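Local coordinates for spore germination protein GerM (Bacillus subtilis subsp. subtilis str. 168, PDB 6GZB), which is of unknown biochemical function but affects both sporulation and germination, and carries two tandem GerMN domains, at residues Q68-P73 with I95-F100; Q81-L86 with Q141-T146. All coordinates share one frame; numbering follows the deposited sequence.

Interaction 1: residues Q68-P73 with I95-F100; sequences QTLPLP and ILPNGF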
ATOM      1  N   GLN A  68       7.010   0.109  -5.417  1.00 27.14           N
ATOM      2  CA  GLN A  68       7.574   0.628  -6.648  1.00 24.90           C
ATOM      3  C   GLN A  68       7.328  -0.354  -7.775  1.00 26.61           C
ATOM      4  O   GLN A  68       7.733  -1.513  -7.697  1.00 25.54           O
ATOM      5  CB  GLN A  68       9.070   0.881  -6.495  1.00 27.39           C
ATOM      6  CG  GLN A  68       9.397   2.039  -5.571  1.00 30.59           C
ATOM      7  CD  GLN A  68       9.144   3.378  -6.227  1.00 36.84           C
ATOM      8  OE1 GLN A  68       9.955   3.847  -7.031  1.00 36.35           O
ATOM      9  NE2 GLN A  68       8.002   3.991  -5.913  1.00 22.68           N
ATOM     10  N   THR A  69       6.610   0.100  -8.802  1.00 32.29           N
ATOM     11  CA  THR A  69       6.234  -0.776  -9.907  1.00 26.55           C
ATOM     12  C   THR A  69       7.308  -0.763 -10.979  1.00 29.65           C
ATOM     13  O   THR A  69       7.653   0.288 -11.511  1.00 29.16           O
ATOM     14  CB  THR A  69       4.867  -0.391 -10.491  1.00 29.01           C
ATOM     15  OG1 THR A  69       3.840  -0.780  -9.567  1.00 27.46           O
ATOM     16  CG2 THR A  69       4.624  -1.110 -11.813  1.00 30.71           C
ATOM     17  N   LEU A  70       7.909  -1.927 -11.203  1.00 27.28           N
ATOM     18  CA  LEU A  70       9.168  -2.030 -11.931  1.00 31.33           C
ATOM     19  C   LEU A  70       9.118  -3.186 -12.926  1.00 28.56           C
ATOM     20  O   LEU A  70       8.377  -4.144 -12.722  1.00 34.60           O
ATOM     21  CB  LEU A  70      10.327  -2.230 -10.952  1.00 28.09           C
ATOM     22  CG  LEU A  70      10.628  -1.010 -10.089  1.00 31.65           C
ATOM     23  CD1 LEU A  70      11.575  -1.374  -8.955  1.00 29.83           C
ATOM     24  CD2 LEU A  70      11.186   0.116 -10.950  1.00 39.77           C
ATOM     25  N   PRO A  71       9.904  -3.093 -14.012  1.00 31.67           N
ATOM     26  CA  PRO A  71       9.878  -4.094 -15.079  1.00 39.00           C
ATOM     27  C   PRO A  71      10.619  -5.370 -14.702  1.00 31.61           C
ATOM     28  O   PRO A  71      11.816  -5.333 -14.443  1.00 30.00           O
ATOM     29  CB  PRO A  71      10.593  -3.390 -16.238  1.00 32.47           C
ATOM     30  CG  PRO A  71      11.528  -2.439 -15.583  1.00 31.51           C
ATOM     31  CD  PRO A  71      10.884  -2.024 -14.282  1.00 35.67           C
ATOM     32  N   LEU A  72       9.901  -6.481 -14.629  1.00 38.23           N
ATOM     33  CA  LEU A  72      10.514  -7.770 -14.312  1.00 38.37           C
ATOM     34  C   LEU A  72      10.410  -8.707 -15.511  1.00 33.72           C
ATOM     35  O   LEU A  72       9.370  -8.767 -16.151  1.00 39.23           O
ATOM     36  CB  LEU A  72       9.807  -8.404 -13.113  1.00 39.42           C
ATOM     37  CG  LEU A  72      10.436  -8.196 -11.734  1.00 46.09           C
ATOM     38  CD1 LEU A  72      10.738  -6.732 -11.482  1.00 41.59           C
ATOM     39  CD2 LEU A  72       9.524  -8.751 -10.648  1.00 44.26           C
ATOM     40  N   PRO A  73      11.468  -9.485 -15.783  1.00 39.96           N
ATOM     41  CA  PRO A  73      11.448 -10.450 -16.890  1.00 39.67           C
ATOM     42  C   PRO A  73      10.277 -11.429 -16.804  1.00 41.20           C
ATOM     43  O   PRO A  73       9.930 -11.876 -15.715  1.00 45.01           O
ATOM     44  CB  PRO A  73      12.771 -11.203 -16.734  1.00 38.40           C
ATOM     45  CG  PRO A  73      13.615 -10.382 -15.825  1.00 40.95           C
ATOM     46  CD  PRO A  73      12.673  -9.612 -14.950  1.00 43.65           C
ATOM     47  N   ILE A  95      17.656  -2.132 -11.370  1.00 40.12           N
ATOM     48  CA  ILE A  95      16.452  -1.345 -11.618  1.00 33.77           C
ATOM     49  C   ILE A  95      15.976  -0.611 -10.375  1.00 29.60           C
ATOM     50  O   ILE A  95      14.856  -0.104 -10.337  1.00 33.77           O
ATOM     51  CB  ILE A  95      15.311  -2.221 -12.166  1.00 36.64           C
ATOM     52  CG1 ILE A  95      15.083  -3.432 -11.261  1.00 41.71           C
ATOM     53  CG2 ILE A  95      15.639  -2.684 -13.578  1.00 38.59           C
ATOM     54  CD1 ILE A  95      13.875  -4.262 -11.635  1.00 36.95           C
ATOM     55  N   LEU A  96      16.845  -0.523  -9.376  1.00 36.44           N
ATOM     56  CA  LEU A  96      16.501   0.095  -8.095  1.00 30.46           C
ATOM     57  C   LEU A  96      16.401   1.605  -8.255  1.00 33.40           C
ATOM     58  O   LEU A  96      17.374   2.256  -8.595  1.00 38.70           O
ATOM     59  CB  LEU A  96      17.574  -0.244  -7.056  1.00 41.49           C
ATOM     60  CG  LEU A  96      17.266  -0.003  -5.576  1.00 39.49           C
ATOM     61  CD1 LEU A  96      16.065  -0.822  -5.143  1.00 38.59           C
ATOM     62  CD2 LEU A  96      18.477  -0.356  -4.731  1.00 38.53           C
ATOM     63  N   PRO A  97      15.222   2.177  -7.997  1.00 36.61           N
ATOM     64  CA  PRO A  97      15.117   3.628  -8.051  1.00 29.69           C
ATOM     65  C   PRO A  97      15.910   4.322  -6.955  1.00 38.22           C
ATOM     66  O   PRO A  97      16.053   3.796  -5.842  1.00 33.72           O
ATOM     67  CB  PRO A  97      13.616   3.884  -7.870  1.00 27.90           C
ATOM     68  CG  PRO A  97      12.968   2.629  -8.335  1.00 33.37           C
ATOM     69  CD  PRO A  97      13.905   1.530  -7.949  1.00 32.48           C
ATOM     70  N   ASN A  98      16.333   5.545  -7.243  1.00 34.16           N
ATOM     71  CA  ASN A  98      16.975   6.391  -6.251  1.00 37.61           C
ATOM     72  C   ASN A  98      16.018   6.649  -5.086  1.00 32.75           C
ATOM     73  O   ASN A  98      14.839   6.943  -5.285  1.00 32.87           O
ATOM     74  CB  ASN A  98      17.401   7.728  -6.877  1.00 38.75           C
ATOM     75  CG  ASN A  98      18.511   7.575  -7.910  1.00 52.45           C
ATOM     76  OD1 ASN A  98      19.303   6.635  -7.870  1.00 44.02           O
ATOM     77  ND2 ASN A  98      18.579   8.522  -8.834  1.00 47.89           N
ATOM     78  N   GLY A  99      16.557   6.615  -3.872  1.00 29.67           N
ATOM     79  CA  GLY A  99      15.786   6.900  -2.667  1.00 28.42           C
ATOM     80  C   GLY A  99      15.082   5.670  -2.111  1.00 26.14           C
ATOM     81  O   GLY A  99      14.225   5.780  -1.234  1.00 33.22           O
ATOM     82  N   PHE A 100      15.425   4.502  -2.640  1.00 26.50           N
ATOM     83  CA  PHE A 100      14.857   3.241  -2.171  1.00 27.53           C
ATOM     84  C   PHE A 100      15.954   2.211  -1.975  1.00 30.35           C
ATOM     85  O   PHE A 100      16.973   2.255  -2.663  1.00 29.76           O
ATOM     86  CB  PHE A 100      13.842   2.697  -3.184  1.00 26.53           C
ATOM     87  CG  PHE A 100      12.604   3.523  -3.296  1.00 27.57           C
ATOM     88  CD1 PHE A 100      12.561   4.615  -4.151  1.00 29.84           C
ATOM     89  CD2 PHE A 100      11.494   3.238  -2.515  1.00 30.54           C
ATOM     90  CE1 PHE A 100      11.420   5.384  -4.246  1.00 24.11           C
ATOM     91  CE2 PHE A 100      10.367   4.031  -2.579  1.00 30.29           C
ATOM     92  CZ  PHE A 100      10.327   5.095  -3.456  1.00 26.39           C
TER

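Interaction 2: residues Q81-L86 with Q141-T146; sequences QALEYL and QSVTWT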
ATOM      1  N   GLN A  81       9.500 -14.899  -8.294  1.00 34.26           N
ATOM      2  CA  GLN A  81      10.369 -13.925  -8.940  1.00 38.07           C
ATOM      3  C   GLN A  81      10.265 -12.576  -8.239  1.00 37.24           C
ATOM      4  O   GLN A  81      11.270 -11.906  -8.011  1.00 32.20           O
ATOM      5  CB  GLN A  81       9.986 -13.775 -10.408  1.00 36.30           C
ATOM      6  CG  GLN A  81      10.888 -12.820 -11.172  1.00 36.71           C
ATOM      7  CD  GLN A  81      10.288 -12.415 -12.491  1.00 39.07           C
ATOM      8  OE1 GLN A  81       9.088 -12.154 -12.587  1.00 40.00           O
ATOM      9  NE2 GLN A  81      11.116 -12.392 -13.529  1.00 43.97           N
ATOM     10  N   ALA A  82       9.041 -12.188  -7.889  1.00 33.58           N
ATOM     11  CA  ALA A  82       8.811 -10.910  -7.220  1.00 33.50           C
ATOM     12  C   ALA A  82       9.602 -10.832  -5.909  1.00 32.81           C
ATOM     13  O   ALA A  82      10.251  -9.830  -5.632  1.00 29.31           O
ATOM     14  CB  ALA A  82       7.329 -10.711  -6.961  1.00 35.73           C
ATOM     15  N   LEU A  83       9.600 -11.916  -5.139  1.00 29.82           N
ATOM     16  CA  LEU A  83      10.370 -11.964  -3.901  1.00 29.92           C
ATOM     17  C   LEU A  83      11.873 -11.928  -4.168  1.00 27.17           C
ATOM     18  O   LEU A  83      12.630 -11.326  -3.407  1.00 31.29           O
ATOM     19  CB  LEU A  83      10.025 -13.217  -3.103  1.00 32.03           C
ATOM     20  CG  LEU A  83       8.590 -13.288  -2.571  1.00 29.12           C
ATOM     21  CD1 LEU A  83       8.463 -14.469  -1.617  1.00 33.52           C
ATOM     22  CD2 LEU A  83       8.195 -12.002  -1.866  1.00 30.61           C
ATOM     23  N   GLU A  84      12.310 -12.586  -5.234  1.00 29.09           N
ATOM     24  CA  GLU A  84      13.728 -12.582  -5.604  1.00 33.82           C
ATOM     25  C   GLU A  84      14.198 -11.172  -5.912  1.00 31.96           C
ATOM     26  O   GLU A  84      15.371 -10.837  -5.721  1.00 29.69           O
ATOM     27  CB  GLU A  84      13.978 -13.493  -6.816  1.00 33.69           C
ATOM     28  CG  GLU A  84      14.238 -14.946  -6.445  1.00 38.75           C
ATOM     29  CD  GLU A  84      13.986 -15.927  -7.581  1.00 45.17           C
ATOM     30  OE1 GLU A  84      14.079 -17.150  -7.336  1.00 55.03           O
ATOM     31  OE2 GLU A  84      13.666 -15.498  -8.707  1.00 50.11           O
ATOM     32  N   TYR A  85      13.274 -10.339  -6.379  1.00 30.88           N
ATOM     33  CA  TYR A  85      13.603  -8.952  -6.697  1.00 36.44           C
ATOM     34  C   TYR A  85      13.465  -8.027  -5.493  1.00 30.62           C
ATOM     35  O   TYR A  85      13.552  -6.807  -5.627  1.00 33.00           O
ATOM     36  CB  TYR A  85      12.740  -8.466  -7.856  1.00 29.56           C
ATOM     37  CG  TYR A  85      13.361  -8.744  -9.206  1.00 33.46           C
ATOM     38  CD1 TYR A  85      13.321 -10.016  -9.763  1.00 34.42           C
ATOM     39  CD2 TYR A  85      14.016  -7.747  -9.910  1.00 36.79           C
ATOM     40  CE1 TYR A  85      13.889 -10.276 -10.992  1.00 35.51           C
ATOM     41  CE2 TYR A  85      14.564  -7.995 -11.153  1.00 40.20           C
ATOM     42  CZ  TYR A  85      14.518  -9.267 -11.676  1.00 33.37           C
ATOM     43  OH  TYR A  85      15.087  -9.539 -12.897  1.00 41.39           O
ATOM     44  N   LEU A  86      13.282  -8.613  -4.312  1.00 26.41           N
ATOM     45  CA  LEU A  86      13.394  -7.869  -3.065  1.00 27.31           C
ATOM     46  C   LEU A  86      14.770  -8.067  -2.427  1.00 27.12           C
ATOM     47  O   LEU A  86      15.055  -7.500  -1.377  1.00 25.36           O
ATOM     48  CB  LEU A  86      12.323  -8.334  -2.075  1.00 30.03           C
ATOM     49  CG  LEU A  86      10.876  -8.148  -2.506  1.00 28.84           C
ATOM     50  CD1 LEU A  86       9.938  -8.688  -1.445  1.00 28.47           C
ATOM     51  CD2 LEU A  86      10.590  -6.678  -2.776  1.00 34.03           C
ATOM     52  N   GLN A 141       6.022  -7.015   6.179  1.00 23.02           N
ATOM     53  CA  GLN A 141       5.049  -6.257   5.401  1.00 23.12           C
ATOM     54  C   GLN A 141       5.393  -6.256   3.918  1.00 25.98           C
ATOM     55  O   GLN A 141       4.501  -6.401   3.076  1.00 20.97           O
ATOM     56  CB  GLN A 141       4.953  -4.826   5.922  1.00 25.04           C
ATOM     57  CG  GLN A 141       4.295  -4.727   7.286  1.00 25.78           C
ATOM     58  CD  GLN A 141       4.546  -3.408   7.980  1.00 31.53           C
ATOM     59  OE1 GLN A 141       5.186  -2.508   7.425  1.00 26.19           O
ATOM     60  NE2 GLN A 141       4.032  -3.279   9.203  1.00 22.60           N
ATOM     61  N   SER A 142       6.682  -6.114   3.606  1.00 23.45           N
ATOM     62  CA  SER A 142       7.149  -6.139   2.221  1.00 25.29           C
ATOM     63  C   SER A 142       6.793  -7.449   1.521  1.00 25.71           C
ATOM     64  O   SER A 142       6.213  -7.464   0.436  1.00 26.59           O
ATOM     65  CB  SER A 142       8.662  -5.930   2.169  1.00 26.27           C
ATOM     66  OG  SER A 142       9.158  -6.105   0.850  1.00 26.89           O
ATOM     67  N   VAL A 143       7.150  -8.557   2.148  1.00 27.70           N
ATOM     68  CA  VAL A 143       6.859  -9.867   1.602  1.00 24.41           C
ATOM     69  C   VAL A 143       5.351 -10.062   1.452  1.00 24.71           C
ATOM     70  O   VAL A 143       4.873 -10.503   0.411  1.00 23.50           O
ATOM     71  CB  VAL A 143       7.446 -10.976   2.501  1.00 23.01           C
ATOM     72  CG1 VAL A 143       6.923 -12.334   2.084  1.00 28.92           C
ATOM     73  CG2 VAL A 143       8.962 -10.950   2.445  1.00 28.82           C
ATOM     74  N   THR A 144       4.605  -9.659   2.469  1.00 23.61           N
ATOM     75  CA  THR A 144       3.164  -9.841   2.469  1.00 25.83           C
ATOM     76  C   THR A 144       2.511  -9.052   1.343  1.00 27.03           C
ATOM     77  O   THR A 144       1.663  -9.570   0.620  1.00 26.50           O
ATOM     78  CB  THR A 144       2.539  -9.436   3.817  1.00 23.20           C
ATOM     79  OG1 THR A 144       3.084 -10.254   4.861  1.00 24.95           O
ATOM     80  CG2 THR A 144       1.030  -9.629   3.780  1.00 24.87           C
ATOM     81  N   TRP A 145       2.896  -7.790   1.200  1.00 25.64           N
ATOM     82  CA  TRP A 145       2.243  -6.927   0.231  1.00 24.46           C
ATOM     83  C   TRP A 145       2.709  -7.251  -1.181  1.00 25.60           C
ATOM     84  O   TRP A 145       1.924  -7.171  -2.134  1.00 24.79           O
ATOM     85  CB  TRP A 145       2.471  -5.451   0.556  1.00 24.21           C
ATOM     86  CG  TRP A 145       1.574  -4.947   1.636  1.00 27.38           C
ATOM     87  CD1 TRP A 145       1.554  -5.356   2.933  1.00 25.81           C
ATOM     88  CD2 TRP A 145       0.548  -3.963   1.512  1.00 27.74           C
ATOM     89  NE1 TRP A 145       0.559  -4.719   3.616  1.00 26.63           N
ATOM     90  CE2 TRP A 145      -0.068  -3.842   2.776  1.00 28.37           C
ATOM     91  CE3 TRP A 145       0.087  -3.168   0.460  1.00 27.43           C
ATOM     92  CZ2 TRP A 145      -1.135  -2.974   3.014  1.00 25.64           C
ATOM     93  CZ3 TRP A 145      -0.977  -2.296   0.698  1.00 24.17           C
ATOM     94  CH2 TRP A 145      -1.580  -2.216   1.959  1.00 27.60           C
ATOM     95  N   THR A 146       3.955  -7.692  -1.311  1.00 25.81           N
ATOM     96  CA  THR A 146       4.458  -8.108  -2.617  1.00 29.95           C
ATOM     97  C   THR A 146       3.744  -9.372  -3.134  1.00 31.74           C
ATOM     98  O   THR A 146       3.313  -9.426  -4.293  1.00 28.36           O
ATOM     99  CB  THR A 146       5.980  -8.313  -2.608  1.00 30.46           C
ATOM    100  OG1 THR A 146       6.628  -7.087  -2.249  1.00 25.87           O
ATOM    101  CG2 THR A 146       6.467  -8.742  -3.984  1.00 27.78           C
TER

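Interaction 1: residues Q68-P73 with I95-F100
The side-chain amide of Gln68 lies over one face of the Phe100 ring, the two planes only 10° apart, with CD of Gln68 3.5 Å from CZ of Phe100. The chain bends at chi2 (-76°), bringing CD over the ring next to CG. CG of Gln68 is 3.8 Å from the centroid of the Phe100 ring and 13° off its normal, a CH-pi contact. On the same side chain, OE1 of Gln68 is 3.5 Å from CG of Pro97. Next along the strand, Leu70 meets Pro97 tip to tip, CD1 of Leu70 lying 3.9 Å from CD of Pro97. Gln68, Leu70, Pro97 and Phe100 are all buried and form the closed half of the contact.

Toward Pro71 the contact opens to solvent, Pro71 and Ile95 being partly exposed. Ile95 holds CG1 between its backbone N and carbonyl carbon, and its CD1 still packs 3.6 Å from O of Pro71 and 4.0 Å from CD1 of Leu72. The strand's backbone pairs with Leu56, Arg54 and Val52 of strand 51-60, and at Thr69 with Asn337 and Gly339 near the C-terminus, leaving van der Waals packing to join it to 95-100. Exposed Asn98, in the turn beyond, is hydrogen-bonded through ND2 to OE1 of Glu210. With Gly99 at its third position, Pro97 to Phe100 is a type II beta turn, closed by a weak Phe100 N to Pro97 O bond and leading into strand 100-101, which with 65-73 flanks strand 51-60 in a three-stranded antiparallel sheet.

Interaction 2: residues Q81-L86 with Q141-T146
The carbonyl O of Ser142 is gripped twice by Thr146, one helical turn on: OG1 of Thr146 donates to it at 2.7 Å, and N of Thr146 does so as the regular helix bond. The two donors come from opposite faces of the carbonyl plane, the hydroxyl standing 37° out of it. With OG1 beside its own backbone N (chi1 -60°), Thr146 can fold that oxygen back on the helix while CG2, anti to N, meets CB of Ala82 at 3.7 Å. Both hydroxyls have further partners on strand 51-60, OG1 of Thr146 with N of Tyr57 and OG of Ser142 with O of Tyr57, so these buried polar groups are satisfied beside an apolar neighbour.

That neighbour is Leu86, which reaches Thr146 tip to tip. Its CD1 lies 3.5 Å from OG of Ser142 and 3.8 Å from OG1 of Thr146. In the mixed helix-and-sheet architecture of this GerMN domain, helix 78-84 and the turn after it thus pack directly on helix 136-147, with CA of Ala82 6.9 Å from CA of Thr146. An alanine in place of Thr146 would probably leave N of Tyr57 without its hydroxyl mate and open a gap beside CB of Ala82. Further round the helices, Leu83 and Val143 cross at about a right angle, CD2 of Leu83 being 4.2 Å from CG1 of Val143. Both side chains also touch Phe124, on strand 119-124 of the four-stranded mixed sheet.

Overall arrangement
Both interactions lie in the first GerMN domain, their centres about 12 Å apart, and their segments alternate along the chain: 68-73, 81-86, 95-100, 141-146. Strand 65-73 passes almost directly into helix 78-84, so interaction 1 and interaction 2 share a continuous strand-to-helix passage. Tyr85 is one link between them: its CD2 lies 3.8 Å from CD1 of Leu72, and its ring also packs on Ile95. Strand 51-60 is common to both, pairing with 65-73 in the three-stranded sheet and meeting helix 136-147 through Tyr57. Because the helices of interaction 2 also meet strand 119-124 of a second sheet, the two contacts together tie parts of both sheets to one another.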